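Long-range contacts in mitotic checkpoint control protein kinase BUB1 (Drosophila melanogaster, PDB 6JKK), which acts in the mitotic checkpoint at kinetochores and, through the kinase domain described here, probably binds ATP and phosphorylates CENP-E to favour end-on microtubule capture: residues T274-P278 with F295-N300; N153-V159 with L259-R263; I28-C34 with F95-L99. One frame throughout, in Å; residues are numbered along the deposited sequence. Where two conformers were deposited one is given.

Contact 1 of 3, residues T274-P278 with F295-N300; sequences TIWMP and FRTLLN
In the C-terminal lobe of this kinase, the second strand of a two-stranded antiparallel sheet, 276-278, is held against the end of helix 288-299 by an asparagine amide and a small apolar patch. The axes of 276-278 and 295-299 approach to 7.9 Å at 127°, with W276 nearest L299 (CA-CA 6.5 Å) and M277 nearest R296 (6.3 Å). I275 (phi/psi -86/131) sets its CG2 4.0 Å from CG of R296. W276, extended at -92/131, donates its N to OD1 of N300 (2.9 Å) and receives ND2 of N300 on its O (2.9 Å), a two-point grip on one residue's backbone. M277 (-141/160), m at all three chi angles, curls so that SD lies 3.6 Å from CA of R296 and CE 4.0 Å from CB of F295. P278 (-60/150) points toward the helix, CG 3.9 Å from CD2 of F295 and CD 3.8 Å from CD1 of L299. N300, just past the helix with chi1 m, also donates ND2 to O of R296 at 3.0 Å.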
loop_
_atom_site.group_PDB
_atom_site.type_symbol
_atom_site.label_atom_id
_atom_site.label_comp_id
_atom_site.label_asym_id
_atom_site.label_seq_id
_atom_site.Cartn_x
_atom_site.Cartn_y
_atom_site.Cartn_z
ATOM N N THR A 274 -5.862 10.539 27.093
ATOM C CA THR A 274 -5.627 9.151 26.716
ATOM C C THR A 274 -5.612 9.058 25.193
ATOM O O THR A 274 -5.627 7.967 24.618
ATOM C CB THR A 274 -6.718 8.228 27.277
ATOM O OG1 THR A 274 -8.008 8.731 26.906
ATOM C CG2 THR A 274 -6.628 8.151 28.792
ATOM N N ILE A 275 -5.583 10.224 24.555
ATOM C CA ILE A 275 -5.614 10.336 23.102
ATOM C C ILE A 275 -4.210 10.213 22.512
ATOM O O ILE A 275 -3.276 10.881 22.963
ATOM C CB ILE A 275 -6.247 11.683 22.681
ATOM C CG1 ILE A 275 -7.728 11.724 23.074
ATOM C CG2 ILE A 275 -6.077 11.922 21.192
ATOM C CD1 ILE A 275 -8.576 10.654 22.394
ATOM N N TRP A 276 -4.070 9.359 21.503
ATOM C CA TRP A 276 -2.789 9.162 20.836
ATOM C C TRP A 276 -2.625 10.092 19.634
ATOM O O TRP A 276 -3.519 10.211 18.794
ATOM C CB TRP A 276 -2.645 7.703 20.403
ATOM C CG TRP A 276 -2.622 6.741 21.562
ATOM C CD1 TRP A 276 -3.697 6.261 22.257
ATOM C CD2 TRP A 276 -1.464 6.134 22.150
ATOM N NE1 TRP A 276 -3.273 5.401 23.246
ATOM C CE2 TRP A 276 -1.906 5.304 23.196
ATOM C CE3 TRP A 276 -0.094 6.220 21.898
ATOM C CZ2 TRP A 276 -1.022 4.561 23.984
ATOM C CZ3 TRP A 276 0.779 5.481 22.674
ATOM C CH2 TRP A 276 0.316 4.669 23.707
ATOM N N MET A 277 -1.480 10.760 19.571
ATOM C CA MET A 277 -1.153 11.643 18.458
ATOM C C MET A 277 0.328 11.469 18.140
ATOM O O MET A 277 1.090 10.972 18.976
ATOM C CB MET A 277 -1.438 13.107 18.828
ATOM C CG MET A 277 -2.911 13.429 19.030
ATOM S SD MET A 277 -3.853 13.229 17.509
ATOM C CE MET A 277 -3.517 14.810 16.724
ATOM N N PRO A 278 0.742 11.861 16.926
ATOM C CA PRO A 278 2.182 11.848 16.655
ATOM C C PRO A 278 2.916 12.767 17.618
ATOM O O PRO A 278 2.349 13.765 18.076
ATOM C CB PRO A 278 2.273 12.404 15.232
ATOM C CG PRO A 278 0.949 12.043 14.606
ATOM C CD PRO A 278 -0.050 12.198 15.727
ATOM N N PHE A 295 -5.418 13.124 11.908
ATOM C CA PHE A 295 -4.567 12.238 12.697
ATOM C C PHE A 295 -5.338 11.647 13.879
ATOM O O PHE A 295 -5.273 10.441 14.131
ATOM C CB PHE A 295 -3.322 12.983 13.200
ATOM C CG PHE A 295 -2.391 13.446 12.103
ATOM C CD1 PHE A 295 -2.565 13.029 10.788
ATOM C CD2 PHE A 295 -1.334 14.303 12.403
ATOM C CE1 PHE A 295 -1.703 13.459 9.786
ATOM C CE2 PHE A 295 -0.471 14.740 11.410
ATOM C CZ PHE A 295 -0.655 14.316 10.100
ATOM N N ARG A 296 -6.081 12.492 14.590
ATOM C CA ARG A 296 -6.817 12.043 15.770
ATOM C C ARG A 296 -7.901 11.031 15.412
ATOM O O ARG A 296 -8.092 10.032 16.111
ATOM C CB ARG A 296 -7.431 13.229 16.517
ATOM C CG ARG A 296 -8.023 12.856 17.870
ATOM C CD ARG A 296 -8.638 14.055 18.588
ATOM N NE ARG A 296 -8.236 15.339 18.021
ATOM C CZ ARG A 296 -8.987 16.053 17.184
ATOM N NH1 ARG A 296 -10.179 15.610 16.810
ATOM N NH2 ARG A 296 -8.544 17.210 16.716
ATOM N N THR A 297 -8.601 11.294 14.314
ATOM C CA THR A 297 -9.702 10.443 13.877
ATOM C C THR A 297 -9.202 9.073 13.434
ATOM O O THR A 297 -9.826 8.042 13.717
ATOM C CB THR A 297 -10.466 11.105 12.725
ATOM O OG1 THR A 297 -11.006 12.353 13.175
ATOM C CG2 THR A 297 -11.596 10.221 12.241
ATOM N N LEU A 298 -8.073 9.061 12.734
ATOM C CA LEU A 298 -7.547 7.813 12.194
ATOM C C LEU A 298 -6.787 6.996 13.238
ATOM O O LEU A 298 -6.681 5.776 13.111
ATOM C CB LEU A 298 -6.662 8.084 10.975
ATOM C CG LEU A 298 -7.335 8.569 9.688
ATOM C CD1 LEU A 298 -6.300 9.051 8.674
ATOM C CD2 LEU A 298 -8.182 7.468 9.082
ATOM N N LEU A 299 -6.261 7.664 14.264
ATOM C CA LEU A 299 -5.494 6.977 15.305
ATOM C C LEU A 299 -6.344 6.517 16.485
ATOM O O LEU A 299 -5.984 5.569 17.190
ATOM C CB LEU A 299 -4.374 7.878 15.832
ATOM C CG LEU A 299 -3.165 8.105 14.930
ATOM C CD1 LEU A 299 -2.196 9.078 15.571
ATOM C CD2 LEU A 299 -2.480 6.784 14.659
ATOM N N ASN A 300 -7.459 7.198 16.718
ATOM C CA ASN A 300 -8.243 6.937 17.914
ATOM C C ASN A 300 -9.645 6.472 17.571
ATOM O O ASN A 300 -10.561 7.285 17.427
ATOM C CB ASN A 300 -8.281 8.181 18.797
ATOM C CG ASN A 300 -6.895 8.620 19.239
ATOM O OD1 ASN A 300 -6.416 8.219 20.300
ATOM N ND2 ASN A 300 -6.246 9.444 18.426
#

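Contact 2 of 3, residues N153-V159 with L259-R263; sequences NMDEYVV and LLFGR
In the C-terminal lobe of the protein kinase fold, the N-terminal end of helix 156-175, αE in the usual nomenclature, packs against the C-terminal end of helix 246-261, αF. The first segment is extended through N153-D155 (psi 160, 138 and 136°) and helical from E156. D155 is the N-cap: its OD2 accepts from Y157 N (2.8 Å) and weakly from V158 N (3.4 Å), while its OD1 is hydrogen-bonded to OH of Y327 in helix 325-339. The nearest CA pairs are N153-G262 (6.1 Å) and M154-L259 (6.2 Å). V159 is the bump, pointing toward its partner with CG1 seated between two consecutive leucines, 3.7 Å from CB of L259 and 3.9 Å from CG of L260. L260 leaves its backbone pointing away, yet its m,t rotamer brings CD2 back to 4.1 Å from CG of E156, whose OE2 is held by Q287 N and W291 NE1. M154, chi t,t,m, reaches along L259, with CB 3.6 Å from L259 O and CE 3.9 Å from L259 CD2. N153 folds over the helix end at G262, where the positive phi (+74°) already favours glycine and a CB would in addition crowd the N153 side chain. Two waters fill the gap between the backbones: water 1 accepts from M154 N and donates to L259 O (2.8 Å each), and water 2 donates to M154 O and to L260 O, both at 2.6 Å.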
loop_
_atom_site.group_PDB
_atom_site.type_symbol
_atom_site.label_atom_id
_atom_site.label_comp_id
_atom_site.label_asym_id
_atom_site.label_seq_id
_atom_site.Cartn_x
_atom_site.Cartn_y
_atom_site.Cartn_z
ATOM N N ASN A 153 10.652 20.172 2.855
ATOM C CA ASN A 153 9.701 19.061 2.906
ATOM C C ASN A 153 8.751 19.147 1.725
ATOM O O ASN A 153 8.600 20.219 1.129
ATOM C CB ASN A 153 8.900 19.085 4.212
ATOM C CG ASN A 153 9.602 18.358 5.346
ATOM O OD1 ASN A 153 10.229 17.321 5.139
ATOM N ND2 ASN A 153 9.493 18.897 6.556
ATOM N N MET A 154 8.115 18.032 1.382
ATOM C CA MET A 154 7.054 18.059 0.375
ATOM C C MET A 154 6.032 19.118 0.764
ATOM O O MET A 154 5.682 19.242 1.946
ATOM C CB MET A 154 6.380 16.694 0.254
ATOM C CG MET A 154 5.343 16.626 -0.865
ATOM S SD MET A 154 4.731 14.956 -1.164
ATOM C CE MET A 154 6.281 14.050 -1.174
ATOM N N ASP A 155 5.574 19.888 -0.221
ATOM C CA ASP A 155 4.633 20.976 0.024
ATOM C C ASP A 155 3.353 20.460 0.670
ATOM O O ASP A 155 2.817 19.428 0.260
ATOM C CB ASP A 155 4.302 21.695 -1.278
ATOM C CG ASP A 155 3.342 22.841 -1.080
ATOM O OD1 ASP A 155 3.804 23.984 -0.920
ATOM O OD2 ASP A 155 2.120 22.598 -1.093
ATOM N N GLU A 156 2.877 21.185 1.679
ATOM C CA GLU A 156 1.722 20.763 2.466
ATOM C C GLU A 156 0.513 20.438 1.597
ATOM O O GLU A 156 -0.187 19.454 1.835
ATOM C CB GLU A 156 1.350 21.855 3.477
ATOM C CG GLU A 156 0.287 21.410 4.476
ATOM C CD GLU A 156 -0.380 22.561 5.184
ATOM O OE1 GLU A 156 -0.011 23.725 4.918
ATOM O OE2 GLU A 156 -1.284 22.302 6.007
ATOM N N TYR A 157 0.267 21.261 0.583
ATOM C CA TYR A 157 -0.914 21.073 -0.257
ATOM C C TYR A 157 -0.760 19.891 -1.213
ATOM O O TYR A 157 -1.732 19.182 -1.494
ATOM C CB TYR A 157 -1.283 22.378 -0.968
ATOM C CG TYR A 157 -1.908 23.363 -0.008
ATOM C CD1 TYR A 157 -1.119 24.158 0.820
ATOM C CD2 TYR A 157 -3.287 23.470 0.102
ATOM C CE1 TYR A 157 -1.691 25.048 1.711
ATOM C CE2 TYR A 157 -3.864 24.355 0.990
ATOM C CZ TYR A 157 -3.064 25.134 1.792
ATOM O OH TYR A 157 -3.655 26.010 2.676
ATOM N N VAL A 158 0.461 19.653 -1.686
ATOM C CA VAL A 158 0.731 18.420 -2.432
ATOM C C VAL A 158 0.456 17.208 -1.538
ATOM O O VAL A 158 -0.130 16.215 -1.985
ATOM C CB VAL A 158 2.170 18.382 -2.995
ATOM C CG1 VAL A 158 2.472 17.024 -3.599
ATOM C CG2 VAL A 158 2.347 19.454 -4.050
ATOM N N VAL A 159 0.845 17.296 -0.267
ATOM C CA VAL A 159 0.576 16.196 0.663
ATOM C C VAL A 159 -0.935 16.010 0.872
ATOM O O VAL A 159 -1.421 14.877 0.930
ATOM C CB VAL A 159 1.312 16.364 2.016
ATOM C CG1 VAL A 159 0.993 15.201 2.954
ATOM C CG2 VAL A 159 2.833 16.460 1.800
ATOM N N LEU A 259 5.337 12.148 4.671
ATOM C CA LEU A 259 5.205 13.113 3.587
ATOM C C LEU A 259 5.277 14.538 4.124
ATOM O O LEU A 259 5.988 15.384 3.579
ATOM C CB LEU A 259 3.880 12.899 2.842
ATOM C CG LEU A 259 3.675 11.541 2.163
ATOM C CD1 LEU A 259 2.338 11.490 1.439
ATOM C CD2 LEU A 259 4.798 11.271 1.197
ATOM N N LEU A 260 4.533 14.799 5.196
ATOM C CA LEU A 260 4.469 16.136 5.793
ATOM C C LEU A 260 5.786 16.585 6.426
ATOM O O LEU A 260 6.184 17.753 6.303
ATOM C CB LEU A 260 3.369 16.184 6.859
ATOM C CG LEU A 260 1.925 16.496 6.474
ATOM C CD1 LEU A 260 1.021 16.444 7.692
ATOM C CD2 LEU A 260 1.833 17.862 5.811
ATOM N N PHE A 261 6.453 15.664 7.117
ATOM C CA PHE A 261 7.536 16.040 8.014
ATOM C C PHE A 261 8.915 15.518 7.608
ATOM O O PHE A 261 9.932 15.964 8.143
ATOM C CB PHE A 261 7.193 15.628 9.457
ATOM C CG PHE A 261 5.924 16.253 9.982
ATOM C CD1 PHE A 261 5.786 17.639 10.027
ATOM C CD2 PHE A 261 4.880 15.460 10.437
ATOM C CE1 PHE A 261 4.620 18.222 10.508
ATOM C CE2 PHE A 261 3.712 16.029 10.921
ATOM C CZ PHE A 261 3.578 17.413 10.955
ATOM N N GLY A 262 8.957 14.580 6.668
ATOM C CA GLY A 262 10.228 14.009 6.247
ATOM C C GLY A 262 10.804 13.048 7.271
ATOM O O GLY A 262 11.936 12.573 7.130
ATOM N N ARG A 263 10.020 12.757 8.305
ATOM C CA ARG A 263 10.466 11.879 9.379
ATOM C C ARG A 263 9.423 10.812 9.653
ATOM O O ARG A 263 8.244 11.009 9.375
ATOM C CB ARG A 263 10.710 12.673 10.661
ATOM C CG ARG A 263 11.926 13.578 10.640
ATOM C CD ARG A 263 12.083 14.261 11.988
ATOM N NE ARG A 263 10.963 15.156 12.260
ATOM C CZ ARG A 263 11.016 16.479 12.139
ATOM N NH1 ARG A 263 12.145 17.072 11.766
ATOM N NH2 ARG A 263 9.943 17.213 12.403
HETATM O O HOH W 1 8.732 15.917 3.168
HETATM O O HOH W 2 5.281 19.477 4.511
#

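Contact 3 of 3, residues I28-C34 with F95-L99; sequences IEKLPHC and FYICL
Two successive type I turns shape the segment 28-34, I28 to L31 and L31 to C34, closed by L31 N to I28 O (3.2 Å) and C34 N to L31 O (3.0 Å). They leave I28, L31 and C34 pointing toward residues 95-99, one turn of helix in which L99 N bonds F95 O at 2.9 Å. The backbones stay well apart, the nearest CA pair being I28-Y96 at 8.9 Å, so side chains must span the gap. Apolar contacts come first. F95, chi1 t, extends its ring into the concave side of the turns, CE2 3.8 Å from CG2 of I28 and CZ 4.0 Å from CD1 of L31; L99, one turn further on, sets CD1 4.0 Å from L31 CD1. The helix is αC of the kinase N-terminal lobe, and the turns link helix 24-28 to strand 34-36, which lies parallel beside 119-122 at the edge of the N-lobe sheet. F95 lies about 10 Å, side chain to side chain, from K85, the predicted ATP-binding lysine. Ring and sulfur contacts come next. H33, chi1 p, swings its imidazole obliquely against F95, centroids 5.7 Å apart and planes at 74°, with NE2 3.8 Å from CZ of F95; L99 CD2 sits at the imidazole edge, 4.2 Å from NE2. C34 SG makes an oblique sulfur-aromatic contact, 5.2 Å from the F95 centroid and 3.9 Å from its CE2.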
loop_
_atom_site.group_PDB
_atom_site.type_symbol
_atom_site.label_atom_id
_atom_site.label_comp_id
_atom_site.label_asym_id
_atom_site.label_seq_id
_atom_site.Cartn_x
_atom_site.Cartn_y
_atom_site.Cartn_z
ATOM N N ILE A 28 -5.652 -22.045 -9.277
ATOM C CA ILE A 28 -4.530 -21.435 -9.999
ATOM C C ILE A 28 -3.947 -22.349 -11.081
ATOM O O ILE A 28 -3.350 -21.868 -12.048
ATOM C CB ILE A 28 -3.421 -20.895 -9.065
ATOM C CG1 ILE A 28 -2.727 -22.015 -8.292
ATOM C CG2 ILE A 28 -3.991 -19.854 -8.102
ATOM C CD1 ILE A 28 -1.613 -21.494 -7.372
ATOM N N GLU A 29 -4.155 -23.657 -10.932
ATOM C CA GLU A 29 -3.760 -24.629 -11.956
ATOM C C GLU A 29 -4.493 -24.415 -13.287
ATOM O O GLU A 29 -4.082 -24.953 -14.318
ATOM C CB GLU A 29 -4.033 -26.056 -11.467
ATOM C CG GLU A 29 -3.031 -26.602 -10.462
ATOM C CD GLU A 29 -3.528 -27.862 -9.776
ATOM O OE1 GLU A 29 -4.461 -28.505 -10.307
ATOM O OE2 GLU A 29 -2.988 -28.201 -8.702
ATOM N N LYS A 30 -5.580 -23.644 -13.253
ATOM C CA LYS A 30 -6.418 -23.398 -14.432
ATOM C C LYS A 30 -6.196 -22.029 -15.074
ATOM O O LYS A 30 -6.710 -21.754 -16.165
ATOM C CB LYS A 30 -7.890 -23.487 -14.043
ATOM C CG LYS A 30 -8.572 -24.779 -14.430
ATOM C CD LYS A 30 -8.144 -25.920 -13.544
ATOM C CE LYS A 30 -9.271 -26.931 -13.402
ATOM N NZ LYS A 30 -9.108 -27.739 -12.167
ATOM N N LEU A 31 -5.459 -21.162 -14.391
ATOM C CA LEU A 31 -5.288 -19.786 -14.854
ATOM C C LEU A 31 -4.215 -19.695 -15.933
ATOM O O LEU A 31 -3.074 -20.083 -15.703
ATOM C CB LEU A 31 -4.934 -18.873 -13.680
ATOM C CG LEU A 31 -6.028 -18.666 -12.631
ATOM C CD1 LEU A 31 -5.484 -17.935 -11.409
ATOM C CD2 LEU A 31 -7.226 -17.920 -13.222
ATOM N N PRO A 32 -4.583 -19.176 -17.115
ATOM C CA PRO A 32 -3.649 -19.091 -18.240
ATOM C C PRO A 32 -2.456 -18.185 -17.947
ATOM O O PRO A 32 -1.414 -18.359 -18.577
ATOM C CB PRO A 32 -4.504 -18.495 -19.359
ATOM C CG PRO A 32 -5.907 -18.919 -19.022
ATOM C CD PRO A 32 -5.962 -18.843 -17.521
ATOM N N HIS A 33 -2.594 -17.242 -17.021
ATOM C CA HIS A 33 -1.473 -16.356 -16.714
ATOM C C HIS A 33 -0.633 -16.859 -15.546
ATOM O O HIS A 33 0.276 -16.169 -15.085
ATOM C CB HIS A 33 -1.935 -14.914 -16.478
ATOM C CG HIS A 33 -2.680 -14.707 -15.194
ATOM N ND1 HIS A 33 -3.850 -15.371 -14.895
ATOM C CD2 HIS A 33 -2.445 -13.872 -14.154
ATOM C CE1 HIS A 33 -4.292 -14.971 -13.715
ATOM N NE2 HIS A 33 -3.455 -14.064 -13.242
ATOM N N CYS A 34 -0.923 -18.075 -15.091
ATOM C CA CYS A 34 -0.115 -18.715 -14.060
ATOM C C CYS A 34 0.516 -19.963 -14.655
ATOM O O CYS A 34 -0.173 -20.764 -15.293
ATOM C CB CYS A 34 -0.995 -19.104 -12.874
ATOM S SG CYS A 34 -0.134 -19.972 -11.541
ATOM N N PHE A 95 -0.877 -14.071 -4.110
ATOM C CA PHE A 95 -1.578 -14.266 -5.374
ATOM C C PHE A 95 -3.082 -14.310 -5.096
ATOM O O PHE A 95 -3.866 -13.656 -5.792
ATOM C CB PHE A 95 -1.091 -15.558 -6.059
ATOM C CG PHE A 95 -1.470 -15.681 -7.521
ATOM C CD1 PHE A 95 -1.867 -14.571 -8.262
ATOM C CD2 PHE A 95 -1.444 -16.929 -8.150
ATOM C CE1 PHE A 95 -2.221 -14.698 -9.609
ATOM C CE2 PHE A 95 -1.793 -17.067 -9.492
ATOM C CZ PHE A 95 -2.187 -15.955 -10.223
ATOM N N TYR A 96 -3.483 -15.043 -4.057
ATOM C CA TYR A 96 -4.898 -15.112 -3.677
ATOM C C TYR A 96 -5.507 -13.731 -3.413
ATOM O O TYR A 96 -6.550 -13.397 -3.977
ATOM C CB TYR A 96 -5.108 -16.010 -2.444
ATOM C CG TYR A 96 -6.478 -15.811 -1.807
ATOM C CD1 TYR A 96 -7.612 -16.405 -2.351
ATOM C CD2 TYR A 96 -6.634 -15.016 -0.672
ATOM C CE1 TYR A 96 -8.870 -16.207 -1.784
ATOM C CE2 TYR A 96 -7.889 -14.813 -0.094
ATOM C CZ TYR A 96 -8.998 -15.415 -0.655
ATOM O OH TYR A 96 -10.244 -15.229 -0.092
ATOM N N ILE A 97 -4.862 -12.943 -2.555
ATOM C CA ILE A 97 -5.374 -11.612 -2.222
ATOM C C ILE A 97 -5.542 -10.751 -3.476
ATOM O O ILE A 97 -6.581 -10.116 -3.674
ATOM C CB ILE A 97 -4.458 -10.868 -1.214
ATOM C CG1 ILE A 97 -4.471 -11.556 0.161
ATOM C CG2 ILE A 97 -4.868 -9.393 -1.108
ATOM C CD1 ILE A 97 -5.846 -11.613 0.842
ATOM N N CYS A 98 -4.522 -10.743 -4.328
ATOM C CA CYS A 98 -4.541 -9.912 -5.527
ATOM C C CYS A 98 -5.638 -10.328 -6.485
ATOM O O CYS A 98 -6.323 -9.482 -7.063
ATOM C CB CYS A 98 -3.193 -9.963 -6.237
ATOM S SG CYS A 98 -1.934 -9.022 -5.390
ATOM N N LEU A 99 -5.811 -11.634 -6.652
ATOM C CA LEU A 99 -6.894 -12.140 -7.487
ATOM C C LEU A 99 -8.241 -11.667 -6.930
ATOM O O LEU A 99 -9.119 -11.225 -7.687
ATOM C CB LEU A 99 -6.841 -13.671 -7.543
ATOM C CG LEU A 99 -5.692 -14.261 -8.367
ATOM C CD1 LEU A 99 -5.521 -15.752 -8.083
ATOM C CD2 LEU A 99 -5.927 -14.028 -9.855
#

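In the fold
Read from the N terminus, the three contacts close in series, and none encloses or crosses another. Contact 3 comes first, returning the chain from the turns after helix 24-28, through the early strands of the large sheet, to helix 92-104. Contact 2 then closes a loop of about a hundred residues between helices 156-175 and 246-261, and contact 1 follows with a short closure from strand 276-278 to the end of helix 288-299. Contacts 1 and 2 are neighbours in the C-terminal lobe, joined where F295 CZ packs 3.6 Å from L260 CD1. Contact 3 lies across the molecule's centre in the N-terminal lobe, centre to centre about 39 Å from contact 1 and 38 Å from contact 2.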